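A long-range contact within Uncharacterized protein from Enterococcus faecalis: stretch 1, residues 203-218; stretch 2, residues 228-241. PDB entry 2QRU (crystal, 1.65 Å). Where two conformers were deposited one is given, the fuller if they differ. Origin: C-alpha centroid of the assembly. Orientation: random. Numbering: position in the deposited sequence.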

# COMPACT_ATOMS: atom_id res chain seq x y z
N SER A 203 5.26 -4.07 -16.13
CA SER A 203 5.99 -5.13 -16.84
C SER A 203 7.18 -5.62 -16.04
O SER A 203 7.70 -4.93 -15.17
N ASP A 204 7.62 -6.83 -16.35
CA ASP A 204 8.86 -7.34 -15.79
C ASP A 204 10.02 -6.40 -16.09
O ASP A 204 10.85 -6.15 -15.22
N GLU A 205 10.07 -5.91 -17.34
CA GLU A 205 11.05 -4.91 -17.76
C GLU A 205 11.13 -3.81 -16.71
O GLU A 205 12.19 -3.52 -16.16
N THR A 206 9.98 -3.19 -16.46
CA THR A 206 9.87 -2.11 -15.48
C THR A 206 10.38 -2.54 -14.08
O THR A 206 11.19 -1.85 -13.45
N LEU A 207 9.90 -3.69 -13.59
CA LEU A 207 10.27 -4.16 -12.26
C LEU A 207 11.78 -4.36 -12.16
O LEU A 207 12.36 -4.11 -11.12
N LYS A 208 12.41 -4.79 -13.26
CA LYS A 208 13.88 -5.00 -13.30
C LYS A 208 14.69 -3.73 -13.03
O LYS A 208 15.86 -3.83 -12.68
N THR A 209 14.08 -2.57 -13.24
CA THR A 209 14.71 -1.27 -12.96
C THR A 209 14.51 -0.76 -11.51
O THR A 209 15.08 0.30 -11.15
N PHE A 210 13.73 -1.49 -10.71
CA PHE A 210 13.34 -1.00 -9.38
C PHE A 210 14.45 -1.23 -8.34
O PHE A 210 15.31 -2.12 -8.51
N PRO A 211 14.41 -0.45 -7.24
CA PRO A 211 15.35 -0.64 -6.14
C PRO A 211 14.98 -1.89 -5.28
O PRO A 211 13.86 -2.39 -5.38
N PRO A 212 15.90 -2.33 -4.39
CA PRO A 212 15.68 -3.59 -3.64
C PRO A 212 14.41 -3.61 -2.85
O PRO A 212 14.03 -2.61 -2.20
N CYS A 213 13.77 -4.76 -2.89
CA CYS A 213 12.48 -4.91 -2.25
C CYS A 213 12.47 -6.12 -1.29
O CYS A 213 13.05 -7.21 -1.63
N PHE A 214 11.87 -5.93 -0.12
CA PHE A 214 11.52 -7.04 0.79
C PHE A 214 10.05 -7.32 0.60
O PHE A 214 9.19 -6.44 0.81
N SER A 215 9.74 -8.54 0.17
CA SER A 215 8.37 -8.87 -0.27
C SER A 215 7.87 -10.09 0.48
O SER A 215 8.61 -11.06 0.63
N THR A 216 6.62 -10.06 0.95
CA THR A 216 6.08 -11.16 1.75
C THR A 216 4.56 -11.29 1.54
O THR A 216 3.86 -10.31 1.32
N ALA A 217 4.08 -12.53 1.62
CA ALA A 217 2.65 -12.83 1.45
C ALA A 217 2.42 -14.24 1.92
O ALA A 217 3.36 -15.04 1.99
N SER A 218 1.17 -14.51 2.27
CA SER A 218 0.77 -15.82 2.73
C SER A 218 0.38 -16.73 1.56
O SER A 218 -0.38 -16.31 0.67
N TYR A 228 2.05 -12.87 -6.92
CA TYR A 228 2.45 -11.47 -7.14
C TYR A 228 3.65 -11.10 -6.27
O TYR A 228 4.60 -10.46 -6.73
N SER A 229 3.55 -11.45 -4.98
CA SER A 229 4.65 -11.12 -4.08
C SER A 229 5.91 -11.92 -4.41
O SER A 229 7.01 -11.45 -4.18
N LYS A 230 5.75 -13.14 -4.93
CA LYS A 230 6.95 -13.87 -5.43
C LYS A 230 7.62 -13.07 -6.55
O LYS A 230 8.84 -12.89 -6.52
N LYS A 231 6.83 -12.63 -7.54
CA LYS A 231 7.37 -11.86 -8.64
C LYS A 231 8.05 -10.60 -8.11
O LYS A 231 9.15 -10.24 -8.54
N ILE A 232 7.37 -9.91 -7.20
CA ILE A 232 7.89 -8.66 -6.66
C ILE A 232 9.23 -8.88 -5.95
O ILE A 232 10.16 -8.06 -6.11
N GLY A 233 9.37 -9.96 -5.20
CA GLY A 233 10.63 -10.18 -4.48
C GLY A 233 11.72 -10.87 -5.27
O GLY A 233 12.85 -11.00 -4.80
N ARG A 234 11.38 -11.32 -6.48
CA ARG A 234 12.31 -12.14 -7.29
C ARG A 234 12.69 -11.45 -8.61
O ARG A 234 13.82 -11.57 -9.10
N THR A 235 11.75 -10.69 -9.17
CA THR A 235 12.01 -10.04 -10.45
C THR A 235 12.72 -8.71 -10.25
O THR A 235 13.59 -8.33 -11.05
N ILE A 236 12.34 -8.02 -9.18
CA ILE A 236 13.13 -6.83 -8.80
C ILE A 236 14.52 -7.33 -8.36
O ILE A 236 14.60 -8.26 -7.56
N PRO A 237 15.61 -6.76 -8.90
CA PRO A 237 16.94 -7.30 -8.51
C PRO A 237 17.30 -7.12 -7.02
O PRO A 237 16.77 -6.20 -6.36
N GLU A 238 18.19 -7.98 -6.52
CA GLU A 238 18.71 -7.81 -5.13
C GLU A 238 17.59 -7.78 -4.08
O GLU A 238 17.70 -7.13 -3.03
N SER A 239 16.51 -8.50 -4.38
CA SER A 239 15.31 -8.50 -3.54
C SER A 239 15.11 -9.85 -2.85
O SER A 239 15.83 -10.84 -3.14
N THR A 240 14.22 -9.84 -1.86
CA THR A 240 13.96 -10.99 -1.02
C THR A 240 12.45 -11.26 -1.00
O THR A 240 11.66 -10.32 -0.88
N PHE A 241 12.07 -12.53 -1.13
CA PHE A 241 10.68 -12.94 -0.91
C PHE A 241 10.64 -13.91 0.27
O PHE A 241 11.38 -14.92 0.29

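Packing of helix 228-235 and the segment after it against helix 204-208 and the strand that starts at Cys213, followed along stretch 2; the stretches bury 952 Å² between them, and the helix runs nearly antiparallel to the strand. Ser229 (chi1 m) points toward stretch 1, its OG 3.5 Å from Ala217 CB, while its backbone carbonyl takes a hydrogen bond from the t-rotamer hydroxyl of Ser215 (Ser215 OG to Ser229 O, 2.7 Å). Lys231 (t, t, p, t) also points toward stretch 1; its chain passes Leu207 (CG to Leu207 CD1, 4.0 Å) and its ammonium forms a long salt bridge with Asp204 (Lys231 NZ to Asp204 OD1, 3.9 Å); water 2 accepts from Lys231 NZ, its O 2.7 Å from Asp204 OD1. Ile232 (m, t) lays CG2 3.6 Å from Cys213 SG. Gly233, without a side chain, has its N 3.6 Å from Ser215 CB; a CB here would clash with Thr240 O and sit tightly against Ser215 CB. Thr235 (m) sets CG2 4.0 Å from Leu207 CB, while water 1 joins its OG1 to Asp204 OD2. Ile236 (m, t) points sideways, with CG1 4.1 Å from Leu207 CB, CG2 3.8 Å from Phe210 CB and CD1 3.9 Å from Cys213 CB. Pro237 places CG 3.3 Å from Lys208 O, and water 3 donates to both Pro237 O and Phe210 O. Glu238 (m, m) points sideways, its CB 4.2 Å from Pro212 CG. Ser239 (m) accepts from the backbone of Cys213 (Cys213 N to Ser239 OG, 2.8 Å) and donates to Pro237 O, tying turn to strand. Parallel pairing follows: Thr240 (m) shares a sheet face with Phe214 (CG2 to Phe214 CD2, 4.2 Å), whereas Phe241 (t) lies on Ser215's face, its CE1 4.0 Å from Ala217 N, which has no hydrogen-bond partner in the model.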

# COMPACT_ATOMS: atom_id res chain seq x y z
CB SER A 203 6.51 -4.63 -18.20
OG SER A 203 7.43 -3.60 -17.93
CB ASP A 204 9.14 -8.78 -16.28
CG ASP A 204 8.20 -9.82 -15.67
OD1 ASP A 204 7.38 -9.48 -14.79
OD2 ASP A 204 8.27 -11.00 -16.08
CB GLU A 205 10.64 -4.32 -19.10
CG GLU A 205 11.67 -3.35 -19.69
CD GLU A 205 11.43 -3.01 -21.16
OE1 GLU A 205 12.39 -3.08 -21.95
OE2 GLU A 205 10.28 -2.66 -21.52
CB THR A 206 8.42 -1.54 -15.44
OG1 THR A 206 8.16 -0.85 -16.68
CG2 THR A 206 8.20 -0.54 -14.26
CB LEU A 207 9.55 -5.46 -11.94
CG LEU A 207 8.03 -5.34 -11.74
CD1 LEU A 207 7.45 -6.74 -11.60
CD2 LEU A 207 7.65 -4.52 -10.48
CB LYS A 208 14.30 -5.66 -14.61
CG LYS A 208 13.88 -7.11 -14.63
CD LYS A 208 14.26 -7.79 -15.95
CE LYS A 208 13.75 -9.22 -15.91
NZ LYS A 208 14.07 -9.91 -17.19
CB THR A 209 14.20 -0.17 -13.90
OG1 THR A 209 12.88 0.24 -13.51
CG2 THR A 209 14.22 -0.62 -15.36
CB PHE A 210 12.02 -1.69 -8.92
CG PHE A 210 10.76 -1.03 -9.45
CD1 PHE A 210 10.80 -0.15 -10.53
CD2 PHE A 210 9.52 -1.33 -8.87
CE1 PHE A 210 9.60 0.44 -11.03
CE2 PHE A 210 8.34 -0.76 -9.35
CZ PHE A 210 8.38 0.12 -10.42
CB PRO A 211 15.16 0.62 -5.28
CG PRO A 211 13.80 1.10 -5.54
CD PRO A 211 13.44 0.64 -6.96
CB PRO A 212 16.88 -3.68 -2.70
CG PRO A 212 17.97 -2.96 -3.54
CD PRO A 212 17.21 -1.76 -4.05
CB CYS A 213 11.43 -5.06 -3.36
SG CYS A 213 9.76 -5.33 -2.66
CB PHE A 214 11.78 -6.67 2.24
CG PHE A 214 11.48 -7.78 3.21
CD1 PHE A 214 10.16 -8.03 3.64
CD2 PHE A 214 12.54 -8.59 3.67
CE1 PHE A 214 9.90 -9.07 4.55
CE2 PHE A 214 12.30 -9.65 4.57
CZ PHE A 214 10.99 -9.90 5.02
CB SER A 215 8.38 -9.21 -1.77
OG SER A 215 7.07 -9.52 -2.25
CB THR A 216 6.40 -10.93 3.26
OG1 THR A 216 5.87 -12.01 4.04
CG2 THR A 216 5.78 -9.59 3.77
CB ALA A 217 2.23 -12.71 -0.00
CB SER A 218 -0.43 -15.69 3.66
OG SER A 218 -0.92 -16.99 3.97
CB TYR A 228 1.31 -10.52 -6.81
CG TYR A 228 0.31 -10.43 -7.97
CD1 TYR A 228 0.61 -9.71 -9.13
CD2 TYR A 228 -0.90 -11.10 -7.90
CE1 TYR A 228 -0.31 -9.63 -10.22
CE2 TYR A 228 -1.84 -11.02 -8.99
CZ TYR A 228 -1.52 -10.29 -10.14
OH TYR A 228 -2.46 -10.21 -11.20
CB SER A 229 4.22 -11.27 -2.62
OG SER A 229 3.29 -10.25 -2.29
CB LYS A 230 6.60 -15.24 -6.01
CG LYS A 230 6.16 -16.20 -4.93
CD LYS A 230 5.71 -17.49 -5.56
CE LYS A 230 5.26 -18.48 -4.52
NZ LYS A 230 4.54 -19.66 -5.15
CB LYS A 231 6.26 -11.51 -9.65
CG LYS A 231 6.77 -10.61 -10.79
CD LYS A 231 5.92 -10.71 -12.05
CE LYS A 231 4.57 -10.06 -11.83
NZ LYS A 231 3.88 -10.02 -13.16
CB ILE A 232 6.85 -7.97 -5.72
CG1 ILE A 232 5.65 -7.45 -6.52
CG2 ILE A 232 7.47 -6.80 -4.96
CD1 ILE A 232 4.37 -7.27 -5.62
CB ARG A 234 11.74 -13.55 -7.53
CG ARG A 234 11.79 -14.37 -6.27
CD ARG A 234 10.98 -15.64 -6.38
NE ARG A 234 11.06 -16.42 -5.15
CZ ARG A 234 10.34 -17.52 -4.90
NH1 ARG A 234 9.45 -17.97 -5.78
NH2 ARG A 234 10.52 -18.19 -3.76
CB THR A 235 10.69 -9.86 -11.22
OG1 THR A 235 10.17 -11.19 -11.47
CG2 THR A 235 10.93 -9.17 -12.55
CB ILE A 236 12.43 -6.05 -7.66
CG1 ILE A 236 11.03 -5.60 -8.13
CG2 ILE A 236 13.31 -4.88 -7.21
CD1 ILE A 236 10.22 -4.79 -7.10
CB PRO A 237 17.93 -6.45 -9.34
CG PRO A 237 17.12 -5.97 -10.48
CD PRO A 237 15.77 -5.69 -9.92
CB GLU A 238 19.59 -6.55 -5.03
CG GLU A 238 20.69 -6.45 -6.11
CD GLU A 238 21.69 -7.58 -6.05
OE1 GLU A 238 21.82 -8.21 -4.97
OE2 GLU A 238 22.37 -7.83 -7.07
CB SER A 239 14.07 -8.07 -4.37
OG SER A 239 14.23 -6.71 -4.82
CB THR A 240 14.45 -10.67 0.43
OG1 THR A 240 15.88 -10.53 0.43
CG2 THR A 240 14.05 -11.77 1.39
CB PHE A 241 10.09 -13.64 -2.12
CG PHE A 241 8.78 -14.30 -1.83
CD1 PHE A 241 7.64 -13.53 -1.59
CD2 PHE A 241 8.67 -15.70 -1.80
CE1 PHE A 241 6.40 -14.14 -1.28
CE2 PHE A 241 7.42 -16.32 -1.50
CZ PHE A 241 6.29 -15.53 -1.24
O HOH W 1 9.03 -12.57 -13.42
O HOH W 2 5.12 -8.08 -14.50
O HOH W 3 17.11 -3.56 -7.03